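Local coordinates for superoxide dismutase (Clostridium difficile, PDB 4JZG), which probably protects the cell from superoxide by converting it to hydrogen peroxide and oxygen at a metal centre, at residues 37-42 with 80-85; 162-167 with 192-197. One frame throughout, in Å; residues are numbered along the deposited sequence.

Interaction 1: 37-42 with 80-85; sequences AYVDKL and GGAYNH. With MN (manganese (II) ion), chain B.
Y38 and G81 meet where two long helices of the alpha-hairpin domain pack together, next to the metal site. The helix axes approach to 8.1 Å and run roughly antiparallel, at 142°. CA of G81 sits over one face of the Y38 ring, 3.6 Å from Y38 CG, as a CH-pi contact. G81 has no side chain, and the ring lies close against its CA. CG of Y38 is anti to the carbonyl carbon (chi1 -65°), which turns the ring toward 80-85. The same ring reaches H85, with Y38 CE2 3.3 Å from H85 CE1. The planes lie 29° apart and are displaced, so the rings barely overlap. H85 binds manganese through NE2 at 2.1 Å. Its other nitrogen, ND1, donates to the carbonyl O of G81 at 2.8 Å, nearly in the imidazole plane; with the metal bond, this fixes its rotation. G81 O also accepts from H85 N. One residue on, V39 CG2 packs against A82 CB at 3.9 Å. H30, D167 and H171 complete the protein ligands of the metal. Y38 OH bonds to Q152, and F129 of the second subunit packs on Y38. W133 of strand 132-138 meets the H85 ring edge-to-face.

Interaction 2: 162-167 with 192-197; sequences PIIGLD and VNWNGA. With MN (manganese (II) ion), chain B.
I164 projects from the bulged part of strand 161-167 into a hollow formed by V192, just before helix 194-202, and by W194 and A197 in its first turn. Its two branches divide the work. CG2 fits against CB of A197 at 3.6 Å and also touches V192 CG1 at 4.2 Å. CD1 extends to the tryptophan, 4.1 Å from W194 CH2. CD1 is anti to CA (chi2 175°), which carries it out to the indole. V192 CG1 lies over one face of the W194 ring, toward its rim, so the two walls pack on each other. I163 adds a second bump. Its CG2 touches A197 at the carbonyl O, 3.7 Å away, and lies 4.1 Å from A197 CB. The A197 methyl thus meets both isoleucines. I163 and I164 both face L136 in a classic beta bulge, which is consistent with two successive residues meeting the helix. N193 is the N-cap: its OD1 accepts from G196 N at 2.9 Å, with the donor above the amide plane. W188 and L103 also pack around the isoleucines. At the far end of 162-167, D167 binds manganese through OD2 at 2.0 Å. No hydrogen bond joins the two segments, and the contacts between their side chains are apolar. Further along the helix, N200 ND2 donates to I163 O. Within the two segments, the fit rests on shape and on burial of hydrocarbon.

In the fold
From the N terminus, helix 24-46 comes first, and helix 72-90 returns against it in interaction 1. That contact closes a loop of 37 residues within the alpha-hairpin domain. The chain then enters the C-terminal domain and builds the three-stranded antiparallel sheet. Interaction 2 follows, closing a loop of 24 residues between edge strand 161-167 and helix 194-202. The two contacts are in series, neither nested nor crossed, with centres about 19 Å apart. The metal joins them: one segment of each supplies a ligand, and the metal-bound water, which also donates a weak bond to D167, lies at both. The site therefore ties the helical hairpin to the sheet of the C-terminal domain.

Interaction 1: 37-42 with 80-85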
ATOM      1  N   ALA A  37      -0.981 -15.491  -5.823  1.00 26.82           N
ATOM      2  CA  ALA A  37      -1.826 -14.685  -6.695  1.00 29.61           C
ATOM      3  C   ALA A  37      -1.019 -13.942  -7.770  1.00 28.98           C
ATOM      4  O   ALA A  37      -1.438 -13.839  -8.920  1.00 30.17           O
ATOM      5  CB  ALA A  37      -2.663 -13.702  -5.860  1.00 29.11           C
ATOM      6  N   TYR A  38       0.143 -13.421  -7.403  1.00 25.69           N
ATOM      7  CA  TYR A  38       0.999 -12.787  -8.401  1.00 30.16           C
ATOM      8  C   TYR A  38       1.373 -13.772  -9.524  1.00 28.90           C
ATOM      9  O   TYR A  38       1.304 -13.436 -10.698  1.00 29.86           O
ATOM     10  CB  TYR A  38       2.258 -12.187  -7.759  1.00 25.61           C
ATOM     11  CG  TYR A  38       1.976 -11.045  -6.799  1.00 30.28           C
ATOM     12  CD1 TYR A  38       1.276  -9.917  -7.216  1.00 30.95           C
ATOM     13  CD2 TYR A  38       2.419 -11.083  -5.488  1.00 25.35           C
ATOM     14  CE1 TYR A  38       1.030  -8.853  -6.347  1.00 26.92           C
ATOM     15  CE2 TYR A  38       2.176 -10.029  -4.614  1.00 27.04           C
ATOM     16  CZ  TYR A  38       1.474  -8.913  -5.054  1.00 29.39           C
ATOM     17  OH  TYR A  38       1.219  -7.850  -4.199  1.00 29.32           O
ATOM     18  N   VAL A  39       1.757 -14.990  -9.165  1.00 29.02           N
ATOM     19  CA  VAL A  39       2.141 -15.972 -10.179  1.00 27.01           C
ATOM     20  C   VAL A  39       0.957 -16.344 -11.076  1.00 32.58           C
ATOM     21  O   VAL A  39       1.075 -16.391 -12.311  1.00 32.66           O
ATOM     22  CB  VAL A  39       2.754 -17.230  -9.525  1.00 30.87           C
ATOM     23  CG1 VAL A  39       3.029 -18.316 -10.564  1.00 31.78           C
ATOM     24  CG2 VAL A  39       4.024 -16.859  -8.775  1.00 25.80           C
ATOM     25  N   ASP A  40      -0.190 -16.598 -10.458  1.00 28.96           N
ATOM     26  CA  ASP A  40      -1.379 -16.925 -11.222  1.00 32.76           C
ATOM     27  C   ASP A  40      -1.707 -15.810 -12.220  1.00 32.29           C
ATOM     28  O   ASP A  40      -1.977 -16.074 -13.393  1.00 32.32           O
ATOM     29  CB  ASP A  40      -2.569 -17.163 -10.284  1.00 32.44           C
ATOM     30  CG  ASP A  40      -2.398 -18.409  -9.409  1.00 38.54           C
ATOM     31  OD1 ASP A  40      -1.477 -19.215  -9.676  1.00 38.71           O
ATOM     32  OD2 ASP A  40      -3.191 -18.586  -8.449  1.00 39.00           O
ATOM     33  N   LYS A  41      -1.700 -14.566 -11.752  1.00 28.70           N
ATOM     34  CA  LYS A  41      -2.072 -13.450 -12.620  1.00 32.15           C
ATOM     35  C   LYS A  41      -1.061 -13.260 -13.739  1.00 32.28           C
ATOM     36  O   LYS A  41      -1.436 -12.994 -14.881  1.00 33.48           O
ATOM     37  CB  LYS A  41      -2.243 -12.148 -11.830  1.00 32.22           C
ATOM     38  CG  LYS A  41      -3.492 -12.104 -10.970  1.00 35.61           C
ATOM     39  CD  LYS A  41      -3.566 -10.806 -10.169  1.00 41.49           C
ATOM     40  CE  LYS A  41      -4.586 -10.890  -9.029  1.00 45.19           C
ATOM     41  NZ  LYS A  41      -5.972 -11.056  -9.551  1.00 53.20           N
ATOM     42  N   LEU A  42       0.221 -13.379 -13.405  1.00 29.95           N
ATOM     43  CA  LEU A  42       1.266 -13.338 -14.414  1.00 29.66           C
ATOM     44  C   LEU A  42       0.996 -14.378 -15.502  1.00 30.22           C
ATOM     45  O   LEU A  42       0.949 -14.051 -16.687  1.00 34.85           O
ATOM     46  CB  LEU A  42       2.636 -13.582 -13.781  1.00 26.38           C
ATOM     47  CG  LEU A  42       3.768 -13.604 -14.804  1.00 30.52           C
ATOM     48  CD1 LEU A  42       3.806 -12.269 -15.545  1.00 28.15           C
ATOM     49  CD2 LEU A  42       5.110 -13.913 -14.159  1.00 27.19           C
ATOM     50  N   GLY A  80       6.668  -8.579 -10.977  1.00 25.68           N
ATOM     51  CA  GLY A  80       7.295  -7.908  -9.847  1.00 23.84           C
ATOM     52  C   GLY A  80       6.945  -8.620  -8.547  1.00 25.55           C
ATOM     53  O   GLY A  80       7.811  -8.926  -7.721  1.00 24.98           O
ATOM     54  N   GLY A  81       5.665  -8.899  -8.355  1.00 24.31           N
ATOM     55  CA  GLY A  81       5.249  -9.572  -7.140  1.00 25.54           C
ATOM     56  C   GLY A  81       5.867 -10.956  -7.061  1.00 25.31           C
ATOM     57  O   GLY A  81       6.285 -11.395  -6.000  1.00 24.96           O
ATOM     58  N   ALA A  82       5.930 -11.648  -8.194  1.00 26.74           N
ATOM     59  CA  ALA A  82       6.449 -13.014  -8.209  1.00 28.07           C
ATOM     60  C   ALA A  82       7.943 -13.030  -7.911  1.00 26.68           C
ATOM     61  O   ALA A  82       8.424 -13.859  -7.130  1.00 28.12           O
ATOM     62  CB  ALA A  82       6.155 -13.701  -9.540  1.00 24.43           C
ATOM     63  N   TYR A  83       8.671 -12.102  -8.524  1.00 26.20           N
ATOM     64  CA  TYR A  83      10.108 -11.996  -8.299  1.00 26.28           C
ATOM     65  C   TYR A  83      10.430 -11.548  -6.875  1.00 26.48           C
ATOM     66  O   TYR A  83      11.261 -12.154  -6.200  1.00 26.61           O
ATOM     67  CB  TYR A  83      10.765 -11.034  -9.300  1.00 26.66           C
ATOM     68  CG  TYR A  83      12.255 -10.952  -9.097  1.00 29.46           C
ATOM     69  CD1 TYR A  83      13.104 -11.857  -9.720  1.00 34.91           C
ATOM     70  CD2 TYR A  83      12.817  -9.997  -8.251  1.00 29.76           C
ATOM     71  CE1 TYR A  83      14.475 -11.809  -9.526  1.00 38.69           C
ATOM     72  CE2 TYR A  83      14.189  -9.941  -8.045  1.00 30.06           C
ATOM     73  CZ  TYR A  83      15.013 -10.854  -8.688  1.00 38.41           C
ATOM     74  OH  TYR A  83      16.382 -10.822  -8.499  1.00 45.22           O
ATOM     75  N   ASN A  84       9.783 -10.475  -6.427  1.00 25.88           N
ATOM     76  CA  ASN A  84      10.062  -9.912  -5.103  1.00 24.17           C
ATOM     77  C   ASN A  84       9.813 -10.894  -3.955  1.00 25.44           C
ATOM     78  O   ASN A  84      10.592 -10.972  -3.009  1.00 24.42           O
ATOM     79  CB  ASN A  84       9.261  -8.619  -4.886  1.00 22.17           C
ATOM     80  CG  ASN A  84       9.685  -7.515  -5.838  1.00 27.00           C
ATOM     81  OD1 ASN A  84      10.754  -7.592  -6.442  1.00 26.16           O
ATOM     82  ND2 ASN A  84       8.855  -6.486  -5.976  1.00 24.19           N
ATOM     83  N   HIS A  85       8.728 -11.649  -4.045  1.00 26.08           N
ATOM     84  CA  HIS A  85       8.389 -12.581  -2.983  1.00 27.22           C
ATOM     85  C   HIS A  85       9.285 -13.824  -2.992  1.00 27.62           C
ATOM     86  O   HIS A  85       9.719 -14.281  -1.930  1.00 27.55           O
ATOM     87  CB  HIS A  85       6.895 -12.938  -3.027  1.00 23.98           C
ATOM     88  CG  HIS A  85       6.011 -11.839  -2.528  1.00 26.40           C
ATOM     89  ND1 HIS A  85       5.555 -10.822  -3.341  1.00 26.23           N
ATOM     90  CD2 HIS A  85       5.537 -11.568  -1.287  1.00 24.85           C
ATOM     91  CE1 HIS A  85       4.823  -9.984  -2.626  1.00 26.98           C
ATOM     92  NE2 HIS A  85       4.783 -10.423  -1.379  1.00 24.31           N
TER
HETATM   93 MN    MN B 301       4.218  -9.172   0.186  1.00 21.77          MN
HETATM   94  O   HOH W   1       4.459  -7.165  -1.019  1.00 24.52           O

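Interaction 2: 162-167 with 192-197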
ATOM      1  N   PRO A 162      19.605  -6.571  -6.289  1.00 29.70           N
ATOM      2  CA  PRO A 162      19.141  -6.680  -4.900  1.00 31.21           C
ATOM      3  C   PRO A 162      20.014  -7.645  -4.107  1.00 28.14           C
ATOM      4  O   PRO A 162      20.257  -8.763  -4.553  1.00 28.77           O
ATOM      5  CB  PRO A 162      17.728  -7.278  -5.031  1.00 26.56           C
ATOM      6  CG  PRO A 162      17.413  -7.289  -6.491  1.00 32.89           C
ATOM      7  CD  PRO A 162      18.707  -7.259  -7.231  1.00 31.77           C
ATOM      8  N   ILE A 163      20.463  -7.210  -2.940  1.00 29.49           N
ATOM      9  CA  ILE A 163      21.291  -8.026  -2.064  1.00 29.24           C
ATOM     10  C   ILE A 163      20.435  -8.572  -0.917  1.00 28.95           C
ATOM     11  O   ILE A 163      20.352  -9.788  -0.720  1.00 28.24           O
ATOM     12  CB  ILE A 163      22.472  -7.196  -1.538  1.00 29.67           C
ATOM     13  CG1 ILE A 163      23.207  -6.573  -2.725  1.00 29.91           C
ATOM     14  CG2 ILE A 163      23.425  -8.060  -0.730  1.00 27.17           C
ATOM     15  CD1 ILE A 163      23.696  -7.601  -3.731  1.00 28.86           C
ATOM     16  N   ILE A 164      19.806  -7.664  -0.170  1.00 25.88           N
ATOM     17  CA  ILE A 164      18.662  -7.997   0.692  1.00 27.54           C
ATOM     18  C   ILE A 164      17.501  -7.025   0.402  1.00 28.52           C
ATOM     19  O   ILE A 164      17.701  -5.963  -0.194  1.00 28.89           O
ATOM     20  CB  ILE A 164      19.004  -7.934   2.208  1.00 25.98           C
ATOM     21  CG1 ILE A 164      19.081  -6.485   2.691  1.00 24.41           C
ATOM     22  CG2 ILE A 164      20.294  -8.689   2.516  1.00 23.67           C
ATOM     23  CD1 ILE A 164      19.309  -6.354   4.212  1.00 25.52           C
ATOM     24  N   GLY A 165      16.291  -7.385   0.816  1.00 27.41           N
ATOM     25  CA  GLY A 165      15.136  -6.526   0.627  1.00 24.67           C
ATOM     26  C   GLY A 165      14.058  -6.846   1.645  1.00 26.75           C
ATOM     27  O   GLY A 165      13.888  -8.004   2.018  1.00 25.39           O
ATOM     28  N   LEU A 166      13.326  -5.830   2.090  1.00 25.09           N
ATOM     29  CA  LEU A 166      12.271  -6.016   3.082  1.00 22.28           C
ATOM     30  C   LEU A 166      10.916  -5.559   2.529  1.00 24.92           C
ATOM     31  O   LEU A 166      10.772  -4.415   2.104  1.00 26.10           O
ATOM     32  CB  LEU A 166      12.607  -5.212   4.339  1.00 22.42           C
ATOM     33  CG  LEU A 166      11.576  -5.215   5.469  1.00 25.04           C
ATOM     34  CD1 LEU A 166      11.296  -6.642   5.946  1.00 23.37           C
ATOM     35  CD2 LEU A 166      12.055  -4.349   6.623  1.00 22.02           C
ATOM     36  N   ASP A 167       9.940  -6.465   2.527  1.00 22.76           N
ATOM     37  CA  ASP A 167       8.552  -6.169   2.184  1.00 22.29           C
ATOM     38  C   ASP A 167       7.933  -5.290   3.285  1.00 25.03           C
ATOM     39  O   ASP A 167       7.849  -5.715   4.434  1.00 22.86           O
ATOM     40  CB  ASP A 167       7.784  -7.499   2.061  1.00 19.62           C
ATOM     41  CG  ASP A 167       6.423  -7.348   1.411  1.00 24.60           C
ATOM     42  OD1 ASP A 167       6.002  -6.202   1.178  1.00 29.18           O
ATOM     43  OD2 ASP A 167       5.755  -8.378   1.123  1.00 21.67           O
ATOM     44  N   VAL A 192      17.298 -12.218   8.784  1.00 27.89           N
ATOM     45  CA  VAL A 192      17.963 -11.976   7.517  1.00 28.93           C
ATOM     46  C   VAL A 192      19.011 -13.056   7.253  1.00 30.41           C
ATOM     47  O   VAL A 192      19.844 -13.353   8.110  1.00 29.04           O
ATOM     48  CB  VAL A 192      18.659 -10.612   7.487  1.00 30.28           C
ATOM     49  CG1 VAL A 192      19.486 -10.489   6.214  1.00 30.01           C
ATOM     50  CG2 VAL A 192      17.633  -9.489   7.571  1.00 29.96           C
ATOM     51  N   ASN A 193      18.952 -13.645   6.070  1.00 27.90           N
ATOM     52  CA  ASN A 193      19.912 -14.654   5.662  1.00 29.45           C
ATOM     53  C   ASN A 193      21.162 -14.016   5.056  1.00 29.12           C
ATOM     54  O   ASN A 193      21.229 -13.787   3.849  1.00 29.25           O
ATOM     55  CB  ASN A 193      19.269 -15.596   4.651  1.00 26.06           C
ATOM     56  CG  ASN A 193      20.180 -16.749   4.267  1.00 33.26           C
ATOM     57  OD1 ASN A 193      21.368 -16.759   4.598  1.00 33.89           O
ATOM     58  ND2 ASN A 193      19.623 -17.734   3.572  1.00 34.27           N
ATOM     59  N   TRP A 194      22.153 -13.728   5.892  1.00 27.44           N
ATOM     60  CA  TRP A 194      23.382 -13.118   5.399  1.00 30.18           C
ATOM     61  C   TRP A 194      24.194 -13.993   4.439  1.00 31.04           C
ATOM     62  O   TRP A 194      24.906 -13.474   3.588  1.00 29.72           O
ATOM     63  CB  TRP A 194      24.236 -12.571   6.545  1.00 28.58           C
ATOM     64  CG  TRP A 194      23.576 -11.384   7.151  1.00 32.24           C
ATOM     65  CD1 TRP A 194      22.945 -11.319   8.351  1.00 29.98           C
ATOM     66  CD2 TRP A 194      23.424 -10.092   6.546  1.00 31.23           C
ATOM     67  NE1 TRP A 194      22.437 -10.062   8.549  1.00 30.52           N
ATOM     68  CE2 TRP A 194      22.708  -9.292   7.449  1.00 29.67           C
ATOM     69  CE3 TRP A 194      23.833  -9.536   5.328  1.00 31.34           C
ATOM     70  CZ2 TRP A 194      22.382  -7.962   7.177  1.00 30.51           C
ATOM     71  CZ3 TRP A 194      23.512  -8.209   5.060  1.00 33.54           C
ATOM     72  CH2 TRP A 194      22.793  -7.441   5.979  1.00 30.99           C
ATOM     73  N   ASN A 195      24.070 -15.307   4.551  1.00 28.04           N
ATOM     74  CA  ASN A 195      24.760 -16.173   3.610  1.00 31.66           C
ATOM     75  C   ASN A 195      24.143 -16.073   2.221  1.00 33.72           C
ATOM     76  O   ASN A 195      24.853 -16.049   1.217  1.00 34.54           O
ATOM     77  CB  ASN A 195      24.768 -17.628   4.093  1.00 32.26           C
ATOM     78  CG  ASN A 195      25.490 -17.798   5.420  1.00 33.29           C
ATOM     79  OD1 ASN A 195      26.373 -17.007   5.771  1.00 33.44           O
ATOM     80  ND2 ASN A 195      25.105 -18.818   6.172  1.00 31.70           N
ATOM     81  N   GLY A 196      22.817 -16.015   2.167  1.00 29.96           N
ATOM     82  CA  GLY A 196      22.128 -15.836   0.901  1.00 30.64           C
ATOM     83  C   GLY A 196      22.432 -14.464   0.323  1.00 32.70           C
ATOM     84  O   GLY A 196      22.530 -14.288  -0.891  1.00 34.44           O
ATOM     85  N   ALA A 197      22.589 -13.483   1.200  1.00 29.43           N
ATOM     86  CA  ALA A 197      22.947 -12.145   0.761  1.00 29.53           C
ATOM     87  C   ALA A 197      24.335 -12.166   0.122  1.00 34.19           C
ATOM     88  O   ALA A 197      24.548 -11.567  -0.934  1.00 32.35           O
ATOM     89  CB  ALA A 197      22.900 -11.169   1.917  1.00 22.85           C
TER
HETATM   90 MN    MN B 301       4.218  -9.172   0.186  1.00 21.77          MN
HETATM   91  O   HOH W   1       4.459  -7.165  -1.019  1.00 24.52           O